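PDB 4RS7: ParB-C, which forms the histone-like C-terminal domain of the pNOB8 partition protein ParB, which takes part in archaeal DNA segregation, and probably binds DNA. Local coordinates for the interface of chains A and B. Residues are numbered along the deposited sequence; one frame, centred on the assembly and turned at random. Chains: chain A/B, ParB-C.

All three contacts draw on helix 24-50 of chain A. Contacts 1 and 2 lie about 5 Å apart between the centres of their C-alpha atoms and share A:Ser45, A:Tyr49 and B:Phe81; contacts 2 and 3, about 7 Å apart, share A:Ala44, A:Trp48 and B:Met37. Contacts 1 and 3 are about 11 Å apart, with contact 2 joining them. The series runs from the C-terminal segment of chain B, around residues 79-86, to its helix 24-49. Because the interface is two-fold symmetric, each contact recurs with the chains exchanged, an intertwined arrangement consistent with a histone-like dimer.

Contact 1: the interface of chains A and B. Residues chain A 38, 41-42, 45-46, 49; chain B 81, 85-86.
A:Lys42 lays its aliphatic stem over one face of the B:Phe81 ring, CG standing 3.7 Å above the ring plane and displaced toward the rim. The same CG touches B:Val86 CG1, while the other methyl of that valine, CG2, meets A:Leu46 CD2 at 3.6 Å, the two branched chains running antiparallel alongside one another. A:Tyr41 CB borders the ring at CE1. At the far end A:Lys42 bends at chi4 (53°), turning NZ back to a salt bridge with A:Glu38 OE2 at 2.7 Å. That carboxylate oxygen lies in plane at the ring edge, as does water 1, which links A:Glu38 OE2, A:Lys42 NZ and B:Glu85 OE1. On the opposite flank the backbone of B:Phe81 is held twice: its N donates to A:Ser45 OG at 3.0 Å, and its O accepts from A:Tyr49 OH at 2.6 Å, the donor tilted 19° from the carbonyl plane. An alanine at B:Phe81 would probably open a gap beneath the A:Lys42 stem and let that chain turn more freely. The site pins the loop before the short helix 83-86 of chain B onto helix 24-50 of chain A.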
loop_
_atom_site.group_PDB
_atom_site.type_symbol
_atom_site.label_atom_id
_atom_site.label_comp_id
_atom_site.label_asym_id
_atom_site.label_seq_id
_atom_site.Cartn_x
_atom_site.Cartn_y
_atom_site.Cartn_z
ATOM N N GLU A 38 8.067 3.764 -0.423
ATOM C CA GLU A 38 7.347 4.526 0.594
ATOM C C GLU A 38 6.435 5.572 -0.045
ATOM O O GLU A 38 5.305 5.778 0.401
ATOM C CB GLU A 38 8.315 5.190 1.580
ATOM C CG GLU A 38 7.620 5.878 2.753
ATOM C CD GLU A 38 8.595 6.419 3.797
ATOM O OE1 GLU A 38 9.812 6.457 3.531
ATOM O OE2 GLU A 38 8.141 6.803 4.891
ATOM N N TYR A 41 2.881 4.392 -1.008
ATOM C CA TYR A 41 1.926 4.277 0.085
ATOM C C TYR A 41 1.527 5.646 0.643
ATOM O O TYR A 41 0.407 5.826 1.129
ATOM C CB TYR A 41 2.458 3.316 1.154
ATOM C CG TYR A 41 2.552 1.913 0.604
ATOM C CD1 TYR A 41 3.693 1.485 -0.064
ATOM C CD2 TYR A 41 1.481 1.032 0.702
ATOM C CE1 TYR A 41 3.778 0.208 -0.593
ATOM C CE2 TYR A 41 1.556 -0.254 0.170
ATOM C CZ TYR A 41 2.711 -0.654 -0.474
ATOM O OH TYR A 41 2.807 -1.921 -1.007
ATOM N N LYS A 42 2.436 6.614 0.542
ATOM C CA LYS A 42 2.120 7.998 0.888
ATOM C C LYS A 42 1.088 8.586 -0.071
ATOM O O LYS A 42 0.179 9.294 0.350
ATOM C CB LYS A 42 3.378 8.871 0.873
ATOM C CG LYS A 42 4.222 8.780 2.133
ATOM C CD LYS A 42 5.355 9.807 2.092
ATOM C CE LYS A 42 6.021 9.943 3.442
ATOM N NZ LYS A 42 6.435 8.613 3.954
ATOM N N SER A 45 -2.308 7.645 0.918
ATOM C CA SER A 45 -2.752 8.405 2.080
ATOM C C SER A 45 -3.173 9.810 1.660
ATOM O O SER A 45 -4.164 10.341 2.157
ATOM C CB SER A 45 -1.646 8.491 3.140
ATOM O OG SER A 45 -1.369 7.223 3.701
ATOM N N LEU A 46 -2.408 10.411 0.751
ATOM C CA LEU A 46 -2.728 11.742 0.241
ATOM C C LEU A 46 -4.095 11.795 -0.455
ATOM O O LEU A 46 -4.864 12.736 -0.250
ATOM C CB LEU A 46 -1.619 12.257 -0.688
ATOM C CG LEU A 46 -0.341 12.751 -0.007
ATOM C CD1 LEU A 46 0.824 12.826 -0.996
ATOM C CD2 LEU A 46 -0.569 14.106 0.662
ATOM N N TYR A 49 -6.821 11.719 2.307
ATOM C CA TYR A 49 -6.979 13.000 3.002
ATOM C C TYR A 49 -7.661 14.064 2.142
ATOM O O TYR A 49 -8.314 14.968 2.664
ATOM C CB TYR A 49 -5.622 13.524 3.485
ATOM C CG TYR A 49 -5.037 12.770 4.663
ATOM C CD1 TYR A 49 -3.730 12.311 4.633
ATOM C CD2 TYR A 49 -5.790 12.526 5.804
ATOM C CE1 TYR A 49 -3.189 11.624 5.704
ATOM C CE2 TYR A 49 -5.256 11.842 6.882
ATOM C CZ TYR A 49 -3.956 11.394 6.824
ATOM O OH TYR A 49 -3.415 10.713 7.892
ATOM N N PHE B 81 -0.527 6.944 6.526
ATOM C CA PHE B 81 0.505 7.865 6.984
ATOM C C PHE B 81 -0.171 9.088 7.579
ATOM O O PHE B 81 -1.238 9.493 7.118
ATOM C CB PHE B 81 1.423 8.269 5.830
ATOM C CG PHE B 81 2.348 7.173 5.380
ATOM C CD1 PHE B 81 1.843 6.001 4.836
ATOM C CD2 PHE B 81 3.723 7.314 5.499
ATOM C CE1 PHE B 81 2.688 4.986 4.422
ATOM C CE2 PHE B 81 4.580 6.304 5.083
ATOM C CZ PHE B 81 4.060 5.137 4.541
ATOM N N GLU B 85 3.341 13.416 8.017
ATOM C CA GLU B 85 4.231 12.611 7.185
ATOM C C GLU B 85 4.125 12.921 5.689
ATOM O O GLU B 85 5.109 12.813 4.963
ATOM C CB GLU B 85 3.994 11.116 7.425
ATOM C CG GLU B 85 4.613 10.585 8.712
ATOM C CD GLU B 85 4.345 9.106 8.918
ATOM O OE1 GLU B 85 5.287 8.302 8.765
ATOM O OE2 GLU B 85 3.191 8.747 9.229
ATOM N N VAL B 86 2.938 13.304 5.228
ATOM C CA VAL B 86 2.727 13.526 3.799
ATOM C C VAL B 86 2.554 14.999 3.417
ATOM O O VAL B 86 3.051 15.438 2.379
ATOM C CB VAL B 86 1.516 12.729 3.280
ATOM C CG1 VAL B 86 1.743 11.238 3.469
ATOM C CG2 VAL B 86 0.251 13.175 3.994
HETATM O O HOH W 1 6.857 8.956 6.452
#

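Contact 2: the interface of chains A and B. Residues chain A 44-45, 48-49, 70; chain B 37, 79-82.
B:Leu80 plugs into a pocket formed by A:Phe70, A:Ser45, A:Trp48 and A:Tyr49, and 89 Å² of its surface is hidden by chain A. Its CB touches A:Phe70 CE2 at 3.5 Å. With CG anti to the backbone N (chi1 177°), CD1 comes over the centre of the same ring, 3.8 Å from its centroid, a CH-pi contact. B:Leu80 CD1 also packs against A:Ser45 CB and lies 3.8 Å from A:Trp48 CD1. A:Tyr49 reaches toward the leucine tip to tip, bringing its hydroxyl OH 3.5 Å from B:Leu80 CG while that hydroxyl also grips the next backbone carbonyl of chain B. Behind these first-shell groups, A:Phe70 and A:Trp48 set one another: A:Phe70 CB stands 3.7 Å above the indole plane, over its centre, and A:Trp48 CE3 lies in plane at the edge of the phenylalanine ring. This mutual packing probably fixes the ring face that receives the leucine. On the chain B side, the guanidinium of B:Arg79 covers a face of B:Phe81, offset toward the rim, and may steady the segment carrying B:Leu80. From helix 24-49 of chain B, the selenomethionine B:Met37 points its terminal methyl at the backbone of helix 24-50 of chain A, CE lying 3.2 Å from A:Ala44 O and 3.3 Å from A:Trp48 N.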
loop_
_atom_site.group_PDB
_atom_site.type_symbol
_atom_site.label_atom_id
_atom_site.label_comp_id
_atom_site.label_asym_id
_atom_site.label_seq_id
_atom_site.Cartn_x
_atom_site.Cartn_y
_atom_site.Cartn_z
ATOM N N ALA A 44 -1.269 7.156 -1.665
ATOM C CA ALA A 44 -2.574 6.639 -1.289
ATOM C C ALA A 44 -3.141 7.396 -0.090
ATOM O O ALA A 44 -4.319 7.747 -0.073
ATOM C CB ALA A 44 -2.484 5.150 -0.992
ATOM N N SER A 45 -2.308 7.645 0.918
ATOM C CA SER A 45 -2.752 8.405 2.080
ATOM C C SER A 45 -3.173 9.810 1.660
ATOM O O SER A 45 -4.164 10.341 2.157
ATOM C CB SER A 45 -1.646 8.491 3.140
ATOM O OG SER A 45 -1.369 7.223 3.701
ATOM N N TRP A 48 -6.610 9.797 0.119
ATOM C CA TRP A 48 -7.579 9.686 1.208
ATOM C C TRP A 48 -7.867 11.047 1.841
ATOM O O TRP A 48 -9.016 11.479 1.896
ATOM C CB TRP A 48 -7.088 8.715 2.282
ATOM C CG TRP A 48 -7.989 8.648 3.478
ATOM C CD1 TRP A 48 -7.770 9.210 4.704
ATOM C CD2 TRP A 48 -9.259 7.988 3.560
ATOM N NE1 TRP A 48 -8.824 8.934 5.547
ATOM C CE2 TRP A 48 -9.750 8.184 4.869
ATOM C CE3 TRP A 48 -10.025 7.246 2.655
ATOM C CZ2 TRP A 48 -10.972 7.664 5.294
ATOM C CZ3 TRP A 48 -11.247 6.730 3.081
ATOM C CH2 TRP A 48 -11.706 6.945 4.386
ATOM N N TYR A 49 -6.821 11.719 2.307
ATOM C CA TYR A 49 -6.979 13.000 3.002
ATOM C C TYR A 49 -7.661 14.064 2.142
ATOM O O TYR A 49 -8.314 14.968 2.664
ATOM C CB TYR A 49 -5.622 13.524 3.485
ATOM C CG TYR A 49 -5.037 12.770 4.663
ATOM C CD1 TYR A 49 -3.730 12.311 4.633
ATOM C CD2 TYR A 49 -5.790 12.526 5.804
ATOM C CE1 TYR A 49 -3.189 11.624 5.704
ATOM C CE2 TYR A 49 -5.256 11.842 6.882
ATOM C CZ TYR A 49 -3.956 11.394 6.824
ATOM O OH TYR A 49 -3.415 10.713 7.892
ATOM N N PHE A 70 -10.893 3.940 6.346
ATOM C CA PHE A 70 -9.725 3.836 5.469
ATOM C C PHE A 70 -9.215 2.402 5.392
ATOM O O PHE A 70 -9.003 1.868 4.305
ATOM C CB PHE A 70 -8.598 4.765 5.937
ATOM C CG PHE A 70 -7.283 4.548 5.218
ATOM C CD1 PHE A 70 -7.054 5.113 3.975
ATOM C CD2 PHE A 70 -6.274 3.787 5.795
ATOM C CE1 PHE A 70 -5.850 4.925 3.316
ATOM C CE2 PHE A 70 -5.066 3.596 5.139
ATOM C CZ PHE A 70 -4.856 4.166 3.901
HETATM N N MSE B 37 -7.764 3.783 -5.465
HETATM C CA MSE B 37 -6.780 3.268 -4.514
HETATM C C MSE B 37 -6.108 2.008 -5.040
HETATM O O MSE B 37 -4.907 1.830 -4.866
HETATM C CB MSE B 37 -7.423 2.981 -3.155
HETATM C CG MSE B 37 -7.817 4.226 -2.384
HETATM SE SE MSE B 37 -6.267 5.258 -1.760
HETATM C CE MSE B 37 -7.232 6.755 -0.988
ATOM N N ARG B 79 -0.199 1.273 6.056
ATOM C CA ARG B 79 -0.876 2.098 7.048
ATOM C C ARG B 79 -1.319 3.416 6.444
ATOM O O ARG B 79 -0.939 3.753 5.325
ATOM C CB ARG B 79 0.060 2.371 8.226
ATOM C CG ARG B 79 1.333 3.108 7.840
ATOM C CD ARG B 79 2.357 3.113 8.990
ATOM N NE ARG B 79 3.623 3.706 8.570
ATOM C CZ ARG B 79 3.880 5.011 8.599
ATOM N NH1 ARG B 79 5.057 5.469 8.195
ATOM N NH2 ARG B 79 2.963 5.857 9.038
ATOM N N LEU B 80 -2.141 4.150 7.185
ATOM C CA LEU B 80 -2.469 5.515 6.816
ATOM C C LEU B 80 -1.374 6.401 7.390
ATOM O O LEU B 80 -1.276 6.563 8.605
ATOM C CB LEU B 80 -3.823 5.922 7.400
ATOM C CG LEU B 80 -4.259 7.369 7.151
ATOM C CD1 LEU B 80 -4.402 7.643 5.652
ATOM C CD2 LEU B 80 -5.558 7.664 7.870
ATOM N N PHE B 81 -0.527 6.944 6.526
ATOM C CA PHE B 81 0.505 7.865 6.984
ATOM C C PHE B 81 -0.171 9.088 7.579
ATOM O O PHE B 81 -1.238 9.493 7.118
ATOM C CB PHE B 81 1.423 8.269 5.830
ATOM C CG PHE B 81 2.348 7.173 5.380
ATOM C CD1 PHE B 81 1.843 6.001 4.836
ATOM C CD2 PHE B 81 3.723 7.314 5.499
ATOM C CE1 PHE B 81 2.688 4.986 4.422
ATOM C CE2 PHE B 81 4.580 6.304 5.083
ATOM C CZ PHE B 81 4.060 5.137 4.541
ATOM N N SER B 82 0.443 9.677 8.602
ATOM C CA SER B 82 -0.139 10.847 9.250
ATOM C C SER B 82 -0.064 12.059 8.329
ATOM O O SER B 82 0.734 12.094 7.390
ATOM C CB SER B 82 0.571 11.145 10.574
ATOM O OG SER B 82 1.896 11.586 10.349
#

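Contact 3: the interface of chains A and B. Residues chain A 44, 47-48, 52, 73-74, 77; chain B 33-34, 37, 41.
B:Met37, a selenomethionine on helix 24-49 of the histone-like fold, threads between helix 24-50 of chain A and the end of its helix 63-74 with the 3-10 turn 75-77. Its CB lies against the ring of A:Tyr77, 3.7 Å from CE1, the chain lying roughly perpendicular to the tyrosine. Next, CG meets A:Met73 SE at 3.8 Å. The chain then bends at chi2 (-69°), carrying SE toward A:Ala44 and CE into A:Leu47, whose CB is 3.7 Å from that methyl and whose CG and CD2 also border it. One turn back on chain B, B:Ile33 extends the apolar seam: its CB packs on A:Val52 CG2, and its CD1 on A:Leu47 CD1. One turn onward, B:Tyr41 wedges its phenol between A:Ala44 and A:Val74, CZ coming 3.4 Å from A:Ala44 CB, while CD1 abuts A:Tyr77 CB at 3.5 Å. The polar edge is set by A:Tyr77, whose hydroxyl OH donates to B:Trp34 O at 2.9 Å, approaching from above the carbonyl plane (48° out of it). B:Trp34 NE1 is bridged by water 2 to A:Met73 O, which lies in plane at the indole edge.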
loop_
_atom_site.group_PDB
_atom_site.type_symbol
_atom_site.label_atom_id
_atom_site.label_comp_id
_atom_site.label_asym_id
_atom_site.label_seq_id
_atom_site.Cartn_x
_atom_site.Cartn_y
_atom_site.Cartn_z
ATOM N N ALA A 44 -1.269 7.156 -1.665
ATOM C CA ALA A 44 -2.574 6.639 -1.289
ATOM C C ALA A 44 -3.141 7.396 -0.090
ATOM O O ALA A 44 -4.319 7.747 -0.073
ATOM C CB ALA A 44 -2.484 5.150 -0.992
ATOM N N LEU A 47 -4.392 10.796 -1.282
ATOM C CA LEU A 47 -5.695 10.727 -1.934
ATOM C C LEU A 47 -6.800 10.649 -0.886
ATOM O O LEU A 47 -7.802 11.350 -0.983
ATOM C CB LEU A 47 -5.781 9.536 -2.890
ATOM C CG LEU A 47 -7.133 9.340 -3.593
ATOM C CD1 LEU A 47 -7.536 10.596 -4.344
ATOM C CD2 LEU A 47 -7.095 8.144 -4.531
ATOM N N TRP A 48 -6.610 9.797 0.119
ATOM C CA TRP A 48 -7.579 9.686 1.208
ATOM C C TRP A 48 -7.867 11.047 1.841
ATOM O O TRP A 48 -9.016 11.479 1.896
ATOM C CB TRP A 48 -7.088 8.715 2.282
ATOM C CG TRP A 48 -7.989 8.648 3.478
ATOM C CD1 TRP A 48 -7.770 9.210 4.704
ATOM C CD2 TRP A 48 -9.259 7.988 3.560
ATOM N NE1 TRP A 48 -8.824 8.934 5.547
ATOM C CE2 TRP A 48 -9.750 8.184 4.869
ATOM C CE3 TRP A 48 -10.025 7.246 2.655
ATOM C CZ2 TRP A 48 -10.972 7.664 5.294
ATOM C CZ3 TRP A 48 -11.247 6.730 3.081
ATOM C CH2 TRP A 48 -11.706 6.945 4.386
ATOM N N VAL A 52 -12.184 11.210 0.440
ATOM C CA VAL A 52 -13.118 10.591 1.374
ATOM C C VAL A 52 -12.974 11.104 2.808
ATOM O O VAL A 52 -13.966 11.209 3.529
ATOM C CB VAL A 52 -13.023 9.056 1.352
ATOM C CG1 VAL A 52 -14.053 8.451 2.301
ATOM C CG2 VAL A 52 -13.234 8.543 -0.058
HETATM N N MSE A 73 -11.315 0.119 3.519
HETATM C CA MSE A 73 -11.191 0.355 2.083
HETATM C C MSE A 73 -9.947 -0.288 1.471
HETATM O O MSE A 73 -10.013 -0.851 0.377
HETATM C CB MSE A 73 -11.187 1.857 1.770
HETATM C CG MSE A 73 -10.953 2.177 0.292
HETATM SE SE MSE A 73 -10.832 4.089 -0.079
HETATM C CE MSE A 73 -12.730 4.555 0.034
ATOM N N VAL A 74 -8.818 -0.209 2.171
ATOM C CA VAL A 74 -7.538 -0.528 1.534
ATOM C C VAL A 74 -6.845 -1.812 1.999
ATOM O O VAL A 74 -5.890 -2.254 1.368
ATOM C CB VAL A 74 -6.542 0.653 1.634
ATOM C CG1 VAL A 74 -7.180 1.925 1.079
ATOM C CG2 VAL A 74 -6.083 0.855 3.080
ATOM N N TYR A 77 -5.746 -4.330 -0.398
ATOM C CA TYR A 77 -4.692 -3.876 -1.305
ATOM C C TYR A 77 -3.291 -4.023 -0.711
ATOM O O TYR A 77 -2.296 -3.864 -1.419
ATOM C CB TYR A 77 -4.915 -2.412 -1.686
ATOM C CG TYR A 77 -6.240 -2.132 -2.367
ATOM C CD1 TYR A 77 -6.908 -0.935 -2.145
ATOM C CD2 TYR A 77 -6.812 -3.049 -3.240
ATOM C CE1 TYR A 77 -8.111 -0.660 -2.761
ATOM C CE2 TYR A 77 -8.020 -2.779 -3.867
ATOM C CZ TYR A 77 -8.663 -1.581 -3.621
ATOM O OH TYR A 77 -9.863 -1.292 -4.229
ATOM N N ILE B 33 -13.078 6.524 -5.534
ATOM C CA ILE B 33 -11.832 6.536 -4.774
ATOM C C ILE B 33 -11.360 5.112 -4.467
ATOM O O ILE B 33 -10.175 4.793 -4.612
ATOM C CB ILE B 33 -11.975 7.344 -3.477
ATOM C CG1 ILE B 33 -12.314 8.800 -3.803
ATOM C CG2 ILE B 33 -10.701 7.270 -2.665
ATOM C CD1 ILE B 33 -11.273 9.482 -4.658
ATOM N N TRP B 34 -12.295 4.263 -4.054
ATOM C CA TRP B 34 -12.027 2.851 -3.785
ATOM C C TRP B 34 -11.304 2.194 -4.961
ATOM O O TRP B 34 -10.277 1.534 -4.780
ATOM C CB TRP B 34 -13.349 2.133 -3.492
ATOM C CG TRP B 34 -13.251 0.646 -3.307
ATOM C CD1 TRP B 34 -12.375 -0.029 -2.508
ATOM C CD2 TRP B 34 -14.098 -0.346 -3.900
ATOM N NE1 TRP B 34 -12.608 -1.382 -2.585
ATOM C CE2 TRP B 34 -13.663 -1.603 -3.435
ATOM C CE3 TRP B 34 -15.175 -0.295 -4.792
ATOM C CZ2 TRP B 34 -14.264 -2.795 -3.827
ATOM C CZ3 TRP B 34 -15.773 -1.480 -5.178
ATOM C CH2 TRP B 34 -15.317 -2.714 -4.695
HETATM N N MSE B 37 -7.764 3.783 -5.465
HETATM C CA MSE B 37 -6.780 3.268 -4.514
HETATM C C MSE B 37 -6.108 2.008 -5.040
HETATM O O MSE B 37 -4.907 1.830 -4.866
HETATM C CB MSE B 37 -7.423 2.981 -3.155
HETATM C CG MSE B 37 -7.817 4.226 -2.384
HETATM SE SE MSE B 37 -6.267 5.258 -1.760
HETATM C CE MSE B 37 -7.232 6.755 -0.988
ATOM N N TYR B 41 -1.883 1.449 -5.298
ATOM C CA TYR B 41 -1.176 0.363 -4.618
ATOM C C TYR B 41 -0.569 -0.640 -5.591
ATOM O O TYR B 41 0.453 -1.265 -5.298
ATOM C CB TYR B 41 -2.098 -0.361 -3.628
ATOM C CG TYR B 41 -2.428 0.441 -2.385
ATOM C CD1 TYR B 41 -3.719 0.894 -2.148
ATOM C CD2 TYR B 41 -1.445 0.744 -1.450
ATOM C CE1 TYR B 41 -4.025 1.626 -1.008
ATOM C CE2 TYR B 41 -1.739 1.477 -0.311
ATOM C CZ TYR B 41 -3.031 1.912 -0.093
ATOM O OH TYR B 41 -3.328 2.637 1.039
HETATM O O HOH W 2 -11.573 -3.148 -0.242
#